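Local atomic coordinates of interleukin-20 receptor subunit beta (Homo sapiens, PDB entry 6DF3), a protein that pairs with IL20RA or IL22RA1 as a subunit of cell-surface cytokine receptors, the first pairing for IL-19, IL-20 and IL-24, the second for IL-20 and IL-24. Residues S11-K15 with L125-F129; T29-V34 with C55-P61; I50-W54 with V65-I69; N76-R80 with W90-K94. The protein carries 1 engineered substitution. Numbering follows the deposited sequence.

How the contacts relate
From the N terminus the chain first lays down S11-K15, the turn of the first hairpin; the segment it meets, L125-F129, comes only in the second fibronectin type III domain. Contact 1 therefore spans both domains and encloses the other three. Contacts 2 and 3 cross: T29-V34 opens, I50-W54 follows, then C55-P61 closes contact 2 before V65-I69 closes contact 3. Contact 4 comes later in series, pairing the two arms of the hairpin 74-83/86-98. Strands 50-51, 31-37, 74-83 and 86-98 lie side by side in one antiparallel sheet, so contacts 2, 3 and 4 share it, whereas contact 1 joins the domains.

Contact 1. Residues S11-K15 with L125-F129; sequences STNMK and LGPQF
This is an interdomain contact between two fibronectin type III modules: the hairpin turn joining strands 8-12 and 15-19 of the first meets a loop that precedes strand 130-137 of the second. T12 to K15 form a type I' β turn, closed by T12 N to K15 O (3.1 Å) and K15 N to T12 O (2.9 Å). Its corners N13 (phi/psi 42/53) and M14 (61/14) are both left-handed, a conformation asparagine tolerates well. Opposite, G126 to F129 make a type I turn with F129 N to G126 O at 2.8 Å. P127 suits its first corner because its ring restricts phi to the range needed (here -49°), and G126, at 94/162, has angles that call for glycine. Nearest CA pairs are N13-L125 (7.2 Å) and M14-Q128 (7.4 Å), so mostly side chains bridge the gap, although F129 also meets a backbone carbonyl. F129 (chi1 m, chi2 83°) reaches across: its CE1 lies 3.5 Å from N13 O, at the ring edge, and its CZ 3.7 Å from N13 CB and 4.1 Å from M14 CG. N13 (chi1 m, chi2 -28°) brings ND2 to 3.6 Å from L125 CD2 (L125 rotamer mt); ND2 also bonds to T105. The long, flexible M14 side chain, packed also on V175, folds as mmm and sets its CE 3.8 Å from CD of Q128, itself mm.

Contact 2. Residues T29-V34 with C55-P61; sequences TVYYSV and CSLTEGP
Backbone hydrogen bonds hold the loop C55-P61 along the extended edge of T29-V34, with Y31-V34 in β conformation. Y32 N donates to T58 O (2.7 Å) and V34 N to C55 O (3.0 Å); L57 N adds a weak bond to S33 OG (3.5 Å). The loop passes beside the strand, the two sequences counting in opposite senses; nearest CA pairs are Y31-E59 (4.7 Å), Y32-L57 (5.1 Å) and S33-S56 (4.5 Å). L57 adopts left-handed angles (55/22), bending the loop so that both carbonyls face the strand. CA-H...O contacts supplement these bonds: S33 CA to C55 O (3.5 Å) and Y31 CA to T58 O (3.4 Å).

In the first fibronectin type III domain, this irregular loop connects strand 50-51 with strand 62-64 of the opposing sheet. It lies alongside strand 31-37, next to where V34 pairs with S52, and the disulfide C55-C63 ties its start to strand 62-64.

Both tyrosine rings meet loop carbonyls or side-chain carbon. Y32 (chi1 m, chi2 -76°) sets CE2 3.3 Å from E59 O, at the ring edge, and CD2 3.3 Å from G60 O; its hydroxyl bonds to V23 N and its ring meets W20 edge-to-face, hence an aromatic residue. The extended E59 stem (tt) lays CG 3.4 Å from Y31 CE1, its carboxylate staying exposed.

V34 CG2 (chi1 t) packs 4.0 Å from C55 CB; L57 CD1 makes a methyl-hydroxyl van der Waals contact with S33 OG (3.4 Å).

Contact 3. Residues I50-W54 with V65-I69; sequences IPSSW and VTDDI
I50 and P51 enter as a short β strand in the first fibronectin type III domain, paired with strand 31-37. I50 remains in that sheet, and P51 directs its CB away from V65-I69. From S52 on, the chain leaves the strand and meets a short turn in which T66-D68 have helical phi/psi angles, D68 N bonding to V65 O at 3.0 Å. S52 and D68 are the nearest CA pair, at 6.4 Å. S52 (chi1 t) brings its OG to 2.9 Å from D68 OD2 and 4.4 Å from V65 CG1. S53 (phi/psi -64/-51, chi1 m) gives two hydrogen bonds to one oxygen, D68 OD1: from N at 2.8 Å and from OG at 2.9 Å. A serine suits this place because it is small and offers a hydroxyl beside its amide. W54 (chi1 m, chi2 118°) turns the NE1 edge of its indole to the turn, and NE1 donates to D67 OD2 at 2.9 Å, nearly straight (168°), with OD2 near the ring plane. Interleukin-24 binds here too: a basic side chain of that chain forms a salt bridge with D68 OD1, and S53 OG also bonds to one. The D68 carboxylate thus serves both the receptor's own fold and the cytokine interface.

Contact 4. Residues N76-R80 with W90-K94; sequences NLRVR and WSILK
Strands 74-83 and 86-98 form an antiparallel β-hairpin in the first fibronectin type III domain, and here its ladder meets a tryptophan-arginine stack. N76-R80 is strand throughout, S91-I92 pairs with it, and the chain leaves the ladder after L93; the CA directions of 77-80 and 90-93 are 145° apart. R78 with I92 is a non-hydrogen-bonded pair (CA-CA 4.3 Å), V79 with S91 a hydrogen-bonded one (5.4 Å). V79 N donates to S91 O (2.9 Å), S91 N to V79 O (3.0 Å), and L93 N to L77 O (2.9 Å). The other half of the L77-L93 pair is bridged by a water, which donates to L93 O (2.7 Å) and accepts weakly from L77 N (3.3 Å). The R78 backbone pairs instead with E35 on strand 31-37, as R80 does with S33. S91 OG bonds to P4 O, and N76 ND2 to S42 OG and Q37 OE1. L77 CD1 packs 4.0 Å from L93 CD2, leucines suiting the inner face near V9.

W90 (chi1 m, chi2 104°) lies between two arginines. R78 (ptt) stacks flat on it, planes at 5°, its CZ 3.5 Å from the five-membered ring centroid and 10° off the normal, a cation-pi contact. Arginine suits the place because its planar guanidinium can stack while NH2 forms a salt bridge with E35 OE1; W49 adds another cation-pi contact. Over the opposite face, R80 CD makes a CH-pi contact, 3.6 Å from the W90 six-membered ring centroid.

Contact 1. Residues S11-K15 with L125-F129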
# COMPACT_ATOMS: atom_id res chain seq x y z
N SER C 11 0.25 -22.26 -9.87
CA SER C 11 0.33 -21.21 -8.92
C SER C 11 0.61 -21.82 -7.57
O SER C 11 -0.25 -22.48 -7.01
CB SER C 11 -0.94 -20.35 -8.87
OG SER C 11 -0.91 -19.44 -7.74
N THR C 12 1.79 -21.48 -7.06
CA THR C 12 2.38 -21.97 -5.84
C THR C 12 2.75 -20.77 -4.95
O THR C 12 3.56 -19.92 -5.40
CB THR C 12 3.70 -22.70 -6.17
OG1 THR C 12 3.40 -23.78 -7.02
CG2 THR C 12 4.23 -23.27 -4.92
N ASN C 13 2.22 -20.75 -3.73
CA ASN C 13 2.49 -19.65 -2.73
C ASN C 13 2.49 -18.22 -3.37
O ASN C 13 3.49 -17.48 -3.32
CB ASN C 13 3.81 -19.95 -2.03
CG ASN C 13 3.68 -21.07 -1.04
OD1 ASN C 13 2.60 -21.32 -0.48
ND2 ASN C 13 4.76 -21.79 -0.85
N MET C 14 1.41 -17.91 -4.06
CA MET C 14 1.25 -16.60 -4.80
C MET C 14 2.23 -16.29 -5.88
O MET C 14 2.25 -15.18 -6.35
CB MET C 14 1.15 -15.42 -3.82
CG MET C 14 -0.03 -15.56 -2.89
SD MET C 14 -1.71 -15.36 -3.67
CE MET C 14 -1.75 -13.56 -3.80
N LYS C 15 3.00 -17.28 -6.34
CA LYS C 15 3.76 -17.15 -7.59
C LYS C 15 3.02 -17.85 -8.75
O LYS C 15 2.80 -19.08 -8.69
CB LYS C 15 5.13 -17.80 -7.43
CG LYS C 15 6.00 -17.55 -8.63
CD LYS C 15 7.31 -18.32 -8.54
CE LYS C 15 8.18 -17.98 -9.74
NZ LYS C 15 9.15 -19.06 -10.04
N LEU C 125 8.47 -16.34 2.37
CA LEU C 125 7.49 -16.37 1.30
C LEU C 125 7.03 -15.00 0.69
O LEU C 125 6.17 -14.97 -0.23
CB LEU C 125 6.29 -17.19 1.74
CG LEU C 125 6.64 -18.64 2.11
CD1 LEU C 125 5.49 -19.27 2.86
CD2 LEU C 125 6.93 -19.46 0.84
N GLY C 126 7.57 -13.89 1.11
CA GLY C 126 7.10 -12.61 0.51
C GLY C 126 5.96 -11.79 1.22
O GLY C 126 5.17 -12.33 2.09
N PRO C 127 5.84 -10.48 0.83
CA PRO C 127 4.87 -9.53 1.36
C PRO C 127 3.43 -10.05 1.39
O PRO C 127 2.66 -9.67 2.29
CB PRO C 127 4.91 -8.36 0.30
CG PRO C 127 6.29 -8.40 -0.26
CD PRO C 127 6.52 -9.91 -0.37
N GLN C 128 3.06 -10.90 0.42
CA GLN C 128 1.76 -11.44 0.46
C GLN C 128 1.46 -12.22 1.75
O GLN C 128 0.28 -12.39 2.04
CB GLN C 128 1.45 -12.29 -0.79
CG GLN C 128 1.54 -11.49 -2.11
CD GLN C 128 0.29 -10.63 -2.39
OE1 GLN C 128 -0.67 -10.54 -1.55
NE2 GLN C 128 0.27 -9.99 -3.56
N PHE C 129 2.46 -12.61 2.54
CA PHE C 129 2.25 -13.57 3.63
C PHE C 129 2.53 -13.09 5.03
O PHE C 129 3.67 -12.61 5.32
CB PHE C 129 3.18 -14.80 3.47
CG PHE C 129 2.88 -15.65 2.25
CD1 PHE C 129 3.39 -15.29 0.98
CD2 PHE C 129 2.17 -16.83 2.38
CE1 PHE C 129 3.13 -16.08 -0.15
CE2 PHE C 129 1.93 -17.63 1.26
CZ PHE C 129 2.41 -17.24 -0.01

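Contact 2. Residues T29-V34 with C55-P61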
# COMPACT_ATOMS: atom_id res chain seq x y z
N THR C 29 14.92 -20.70 -33.23
CA THR C 29 14.38 -20.82 -31.90
C THR C 29 13.12 -20.00 -31.80
O THR C 29 13.08 -18.83 -32.21
CB THR C 29 15.31 -20.43 -30.73
OG1 THR C 29 14.93 -19.14 -30.20
CG2 THR C 29 16.79 -20.55 -31.07
N VAL C 30 12.09 -20.61 -31.24
CA VAL C 30 10.79 -19.97 -31.15
C VAL C 30 10.73 -19.05 -29.94
O VAL C 30 11.25 -19.40 -28.85
CB VAL C 30 9.66 -21.01 -31.11
CG1 VAL C 30 8.29 -20.35 -30.85
CG2 VAL C 30 9.66 -21.81 -32.42
N TYR C 31 10.12 -17.88 -30.16
CA TYR C 31 9.77 -16.95 -29.07
C TYR C 31 8.26 -16.90 -28.79
O TYR C 31 7.44 -17.24 -29.65
CB TYR C 31 10.36 -15.56 -29.40
CG TYR C 31 11.92 -15.51 -29.33
CD1 TYR C 31 12.60 -15.84 -28.11
CD2 TYR C 31 12.71 -15.12 -30.43
CE1 TYR C 31 13.99 -15.81 -28.02
CE2 TYR C 31 14.12 -15.09 -30.34
CZ TYR C 31 14.74 -15.42 -29.13
OH TYR C 31 16.09 -15.39 -28.97
N TYR C 32 7.89 -16.51 -27.59
CA TYR C 32 6.47 -16.49 -27.22
C TYR C 32 6.08 -15.12 -26.70
O TYR C 32 6.91 -14.46 -26.08
CB TYR C 32 6.21 -17.56 -26.12
CG TYR C 32 6.56 -18.95 -26.55
CD1 TYR C 32 5.73 -19.63 -27.42
CD2 TYR C 32 7.75 -19.56 -26.14
CE1 TYR C 32 6.06 -20.90 -27.88
CE2 TYR C 32 8.08 -20.84 -26.58
CZ TYR C 32 7.22 -21.50 -27.46
OH TYR C 32 7.51 -22.74 -27.95
N SER C 33 4.83 -14.70 -26.86
CA SER C 33 4.31 -13.45 -26.21
C SER C 33 3.07 -13.78 -25.45
O SER C 33 2.21 -14.51 -25.95
CB SER C 33 4.01 -12.35 -27.23
OG SER C 33 5.15 -12.19 -28.07
N VAL C 34 2.99 -13.27 -24.23
CA VAL C 34 1.82 -13.45 -23.40
C VAL C 34 1.02 -12.15 -23.16
O VAL C 34 1.61 -11.12 -22.90
CB VAL C 34 2.21 -14.02 -22.04
CG1 VAL C 34 0.98 -14.19 -21.18
CG2 VAL C 34 2.96 -15.31 -22.24
N CYS C 55 6.98 -10.94 -20.34
CA CYS C 55 6.92 -11.88 -21.48
C CYS C 55 6.41 -11.38 -22.78
O CYS C 55 5.41 -11.85 -23.29
CB CYS C 55 6.12 -13.11 -21.09
SG CYS C 55 6.74 -13.81 -19.56
N SER C 56 7.15 -10.48 -23.37
CA SER C 56 6.96 -10.16 -24.76
C SER C 56 8.25 -10.68 -25.39
O SER C 56 9.33 -10.42 -24.90
CB SER C 56 6.70 -8.64 -24.91
OG SER C 56 5.64 -8.20 -24.00
N LEU C 57 8.12 -11.55 -26.39
CA LEU C 57 9.25 -12.22 -27.01
C LEU C 57 10.22 -13.03 -26.06
O LEU C 57 11.36 -13.28 -26.44
CB LEU C 57 9.97 -11.22 -27.94
CG LEU C 57 9.21 -10.73 -29.21
CD1 LEU C 57 7.78 -10.22 -29.00
CD2 LEU C 57 10.02 -9.65 -29.92
N THR C 58 9.74 -13.44 -24.86
CA THR C 58 10.32 -14.54 -24.03
C THR C 58 10.54 -15.86 -24.80
O THR C 58 9.85 -16.15 -25.79
CB THR C 58 9.39 -14.87 -22.83
OG1 THR C 58 9.93 -15.95 -22.05
CG2 THR C 58 7.97 -15.31 -23.25
N GLU C 59 11.47 -16.69 -24.31
CA GLU C 59 11.98 -17.85 -25.06
C GLU C 59 11.46 -19.19 -24.55
O GLU C 59 11.03 -20.01 -25.33
CB GLU C 59 13.52 -17.87 -25.09
CG GLU C 59 14.08 -18.74 -26.21
CD GLU C 59 15.60 -18.94 -26.13
OE1 GLU C 59 16.37 -18.00 -26.44
OE2 GLU C 59 16.03 -20.07 -25.80
N GLY C 60 11.53 -19.43 -23.25
CA GLY C 60 11.18 -20.77 -22.71
C GLY C 60 9.68 -20.99 -22.85
O GLY C 60 8.98 -20.05 -23.17
N PRO C 61 9.18 -22.22 -22.56
CA PRO C 61 7.75 -22.49 -22.70
C PRO C 61 6.94 -22.06 -21.41
O PRO C 61 5.98 -22.71 -21.02
CB PRO C 61 7.74 -24.01 -22.93
CG PRO C 61 8.88 -24.50 -22.07
CD PRO C 61 9.84 -23.35 -21.85

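Contact 3. Residues I50-W54 with V65-I69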
# COMPACT_ATOMS: atom_id res chain seq x y z
N ILE C 50 -3.80 -6.87 -22.50
CA ILE C 50 -2.67 -6.10 -22.01
C ILE C 50 -1.38 -6.93 -22.07
O ILE C 50 -1.34 -8.09 -21.67
CB ILE C 50 -2.95 -5.72 -20.55
CG1 ILE C 50 -4.31 -5.04 -20.50
CG2 ILE C 50 -1.81 -4.92 -19.94
CD1 ILE C 50 -4.84 -4.99 -19.11
N PRO C 51 -0.28 -6.30 -22.52
CA PRO C 51 0.98 -7.03 -22.52
C PRO C 51 1.45 -7.40 -21.15
O PRO C 51 1.39 -6.59 -20.24
CB PRO C 51 2.00 -6.01 -23.12
CG PRO C 51 1.15 -5.12 -23.96
CD PRO C 51 -0.20 -5.05 -23.30
N SER C 52 1.96 -8.61 -21.03
CA SER C 52 2.55 -9.12 -19.84
C SER C 52 3.77 -8.28 -19.45
O SER C 52 4.46 -7.74 -20.30
CB SER C 52 3.01 -10.54 -20.12
OG SER C 52 3.50 -11.12 -18.92
N SER C 53 4.06 -8.21 -18.16
CA SER C 53 5.22 -7.42 -17.69
C SER C 53 6.54 -8.01 -18.22
O SER C 53 7.33 -7.31 -18.85
CB SER C 53 5.21 -7.34 -16.17
OG SER C 53 4.18 -6.46 -15.67
N TRP C 54 6.75 -9.31 -18.05
CA TRP C 54 8.04 -9.94 -18.37
C TRP C 54 8.07 -10.88 -19.55
O TRP C 54 9.11 -11.54 -19.76
CB TRP C 54 8.57 -10.69 -17.15
CG TRP C 54 8.61 -9.82 -15.99
CD1 TRP C 54 7.93 -9.99 -14.83
CD2 TRP C 54 9.35 -8.60 -15.85
NE1 TRP C 54 8.21 -8.97 -13.97
CE2 TRP C 54 9.08 -8.10 -14.56
CE3 TRP C 54 10.20 -7.87 -16.71
CZ2 TRP C 54 9.65 -6.90 -14.08
CZ3 TRP C 54 10.77 -6.70 -16.24
CH2 TRP C 54 10.49 -6.21 -14.93
N VAL C 65 3.76 -14.65 -14.56
CA VAL C 65 2.79 -13.59 -14.68
C VAL C 65 2.40 -13.04 -13.31
O VAL C 65 1.38 -12.40 -13.14
CB VAL C 65 1.50 -14.07 -15.43
CG1 VAL C 65 1.84 -14.63 -16.81
CG2 VAL C 65 0.78 -15.17 -14.70
N THR C 66 3.18 -13.33 -12.30
CA THR C 66 2.86 -12.87 -10.95
C THR C 66 2.55 -11.38 -10.91
O THR C 66 1.57 -10.97 -10.34
CB THR C 66 4.02 -13.24 -10.03
OG1 THR C 66 4.21 -14.69 -10.05
CG2 THR C 66 3.76 -12.70 -8.57
N ASP C 67 3.40 -10.59 -11.52
CA ASP C 67 3.25 -9.14 -11.49
C ASP C 67 2.07 -8.58 -12.30
O ASP C 67 1.71 -7.48 -12.06
CB ASP C 67 4.53 -8.46 -11.91
CG ASP C 67 5.67 -8.78 -10.96
OD1 ASP C 67 5.48 -9.27 -9.80
OD2 ASP C 67 6.76 -8.60 -11.44
N ASP C 68 1.45 -9.38 -13.16
CA ASP C 68 0.29 -8.98 -13.90
C ASP C 68 -1.00 -9.32 -13.16
O ASP C 68 -2.00 -8.73 -13.42
CB ASP C 68 0.27 -9.73 -15.23
CG ASP C 68 1.58 -9.57 -16.02
OD1 ASP C 68 2.06 -8.43 -16.21
OD2 ASP C 68 2.13 -10.60 -16.47
N ILE C 69 -1.00 -10.34 -12.31
CA ILE C 69 -2.20 -10.70 -11.59
C ILE C 69 -2.24 -9.87 -10.31
O ILE C 69 -1.46 -10.15 -9.39
CB ILE C 69 -2.21 -12.22 -11.25
CG1 ILE C 69 -1.96 -13.12 -12.50
CG2 ILE C 69 -3.53 -12.62 -10.62
CD1 ILE C 69 -2.69 -12.74 -13.72

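Contact 4. Residues N76-R80 with W90-K94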
# COMPACT_ATOMS: atom_id res chain seq x y z
N ASN C 76 -8.10 -13.91 -17.75
CA ASN C 76 -7.81 -14.56 -18.97
C ASN C 76 -6.38 -14.30 -19.34
O ASN C 76 -5.87 -13.22 -19.13
CB ASN C 76 -8.70 -14.01 -20.10
CG ASN C 76 -10.17 -14.15 -19.80
OD1 ASN C 76 -10.58 -15.04 -19.08
ND2 ASN C 76 -10.97 -13.21 -20.32
N LEU C 77 -5.78 -15.30 -19.95
CA LEU C 77 -4.40 -15.25 -20.41
C LEU C 77 -4.37 -15.88 -21.82
O LEU C 77 -5.13 -16.79 -22.11
CB LEU C 77 -3.57 -16.03 -19.44
CG LEU C 77 -3.33 -15.35 -18.09
CD1 LEU C 77 -2.93 -16.42 -17.09
CD2 LEU C 77 -2.21 -14.35 -18.28
N ARG C 78 -3.57 -15.32 -22.71
CA ARG C 78 -3.34 -15.90 -24.00
C ARG C 78 -1.90 -15.80 -24.43
O ARG C 78 -1.18 -14.89 -24.04
CB ARG C 78 -4.22 -15.24 -25.04
CG ARG C 78 -3.94 -13.78 -25.27
CD ARG C 78 -4.85 -13.23 -26.38
NE ARG C 78 -4.42 -11.92 -26.81
CZ ARG C 78 -5.06 -11.19 -27.71
NH1 ARG C 78 -6.14 -11.64 -28.32
NH2 ARG C 78 -4.61 -10.00 -28.01
N VAL C 79 -1.48 -16.71 -25.27
CA VAL C 79 -0.07 -16.77 -25.65
C VAL C 79 0.08 -17.07 -27.13
O VAL C 79 -0.75 -17.76 -27.71
CB VAL C 79 0.66 -17.82 -24.83
CG1 VAL C 79 0.10 -19.20 -25.12
CG2 VAL C 79 2.18 -17.79 -25.11
N ARG C 80 1.11 -16.54 -27.75
CA ARG C 80 1.36 -16.91 -29.14
C ARG C 80 2.84 -17.06 -29.39
O ARG C 80 3.66 -16.63 -28.59
CB ARG C 80 0.76 -15.88 -30.09
CG ARG C 80 1.53 -14.56 -30.21
CD ARG C 80 0.92 -13.60 -31.23
NE ARG C 80 1.50 -12.27 -31.04
CZ ARG C 80 1.12 -11.17 -31.68
NH1 ARG C 80 0.18 -11.20 -32.61
NH2 ARG C 80 1.71 -10.01 -31.38
N TRP C 90 -3.52 -16.70 -31.61
CA TRP C 90 -3.48 -16.68 -30.13
C TRP C 90 -4.10 -17.95 -29.57
O TRP C 90 -5.09 -18.41 -30.10
CB TRP C 90 -4.26 -15.50 -29.57
CG TRP C 90 -3.63 -14.17 -29.78
CD1 TRP C 90 -4.00 -13.22 -30.70
CD2 TRP C 90 -2.50 -13.61 -29.06
NE1 TRP C 90 -3.19 -12.14 -30.59
CE2 TRP C 90 -2.28 -12.32 -29.57
CE3 TRP C 90 -1.67 -14.08 -28.03
CZ2 TRP C 90 -1.25 -11.50 -29.12
CZ3 TRP C 90 -0.63 -13.26 -27.57
CH2 TRP C 90 -0.42 -11.99 -28.15
N SER C 91 -3.53 -18.48 -28.49
CA SER C 91 -4.13 -19.58 -27.75
C SER C 91 -4.59 -19.03 -26.37
O SER C 91 -3.76 -18.45 -25.65
CB SER C 91 -3.12 -20.69 -27.43
OG SER C 91 -2.90 -21.61 -28.44
N ILE C 92 -5.85 -19.30 -26.02
CA ILE C 92 -6.45 -18.79 -24.85
C ILE C 92 -6.45 -19.84 -23.77
O ILE C 92 -6.76 -20.91 -24.00
CB ILE C 92 -7.84 -18.25 -25.17
CG1 ILE C 92 -7.66 -17.17 -26.24
CG2 ILE C 92 -8.48 -17.57 -23.96
CD1 ILE C 92 -8.98 -16.57 -26.66
N LEU C 93 -6.05 -19.50 -22.56
CA LEU C 93 -6.21 -20.41 -21.41
C LEU C 93 -7.70 -20.80 -21.25
O LEU C 93 -8.55 -19.95 -21.27
CB LEU C 93 -5.67 -19.73 -20.15
CG LEU C 93 -5.73 -20.45 -18.84
CD1 LEU C 93 -4.72 -21.54 -18.87
CD2 LEU C 93 -5.49 -19.49 -17.67
N LYS C 94 -7.98 -22.08 -21.08
CA LYS C 94 -9.34 -22.64 -21.17
C LYS C 94 -10.18 -22.13 -20.00
O LYS C 94 -11.23 -21.55 -20.23
CB LYS C 94 -9.31 -24.19 -21.18
CG LYS C 94 -10.61 -24.85 -21.67
CD LYS C 94 -10.60 -26.40 -21.63
CE LYS C 94 -9.48 -27.04 -22.47
NZ LYS C 94 -9.47 -26.72 -23.93
O HOH W 1 -8.24 -17.48 -20.31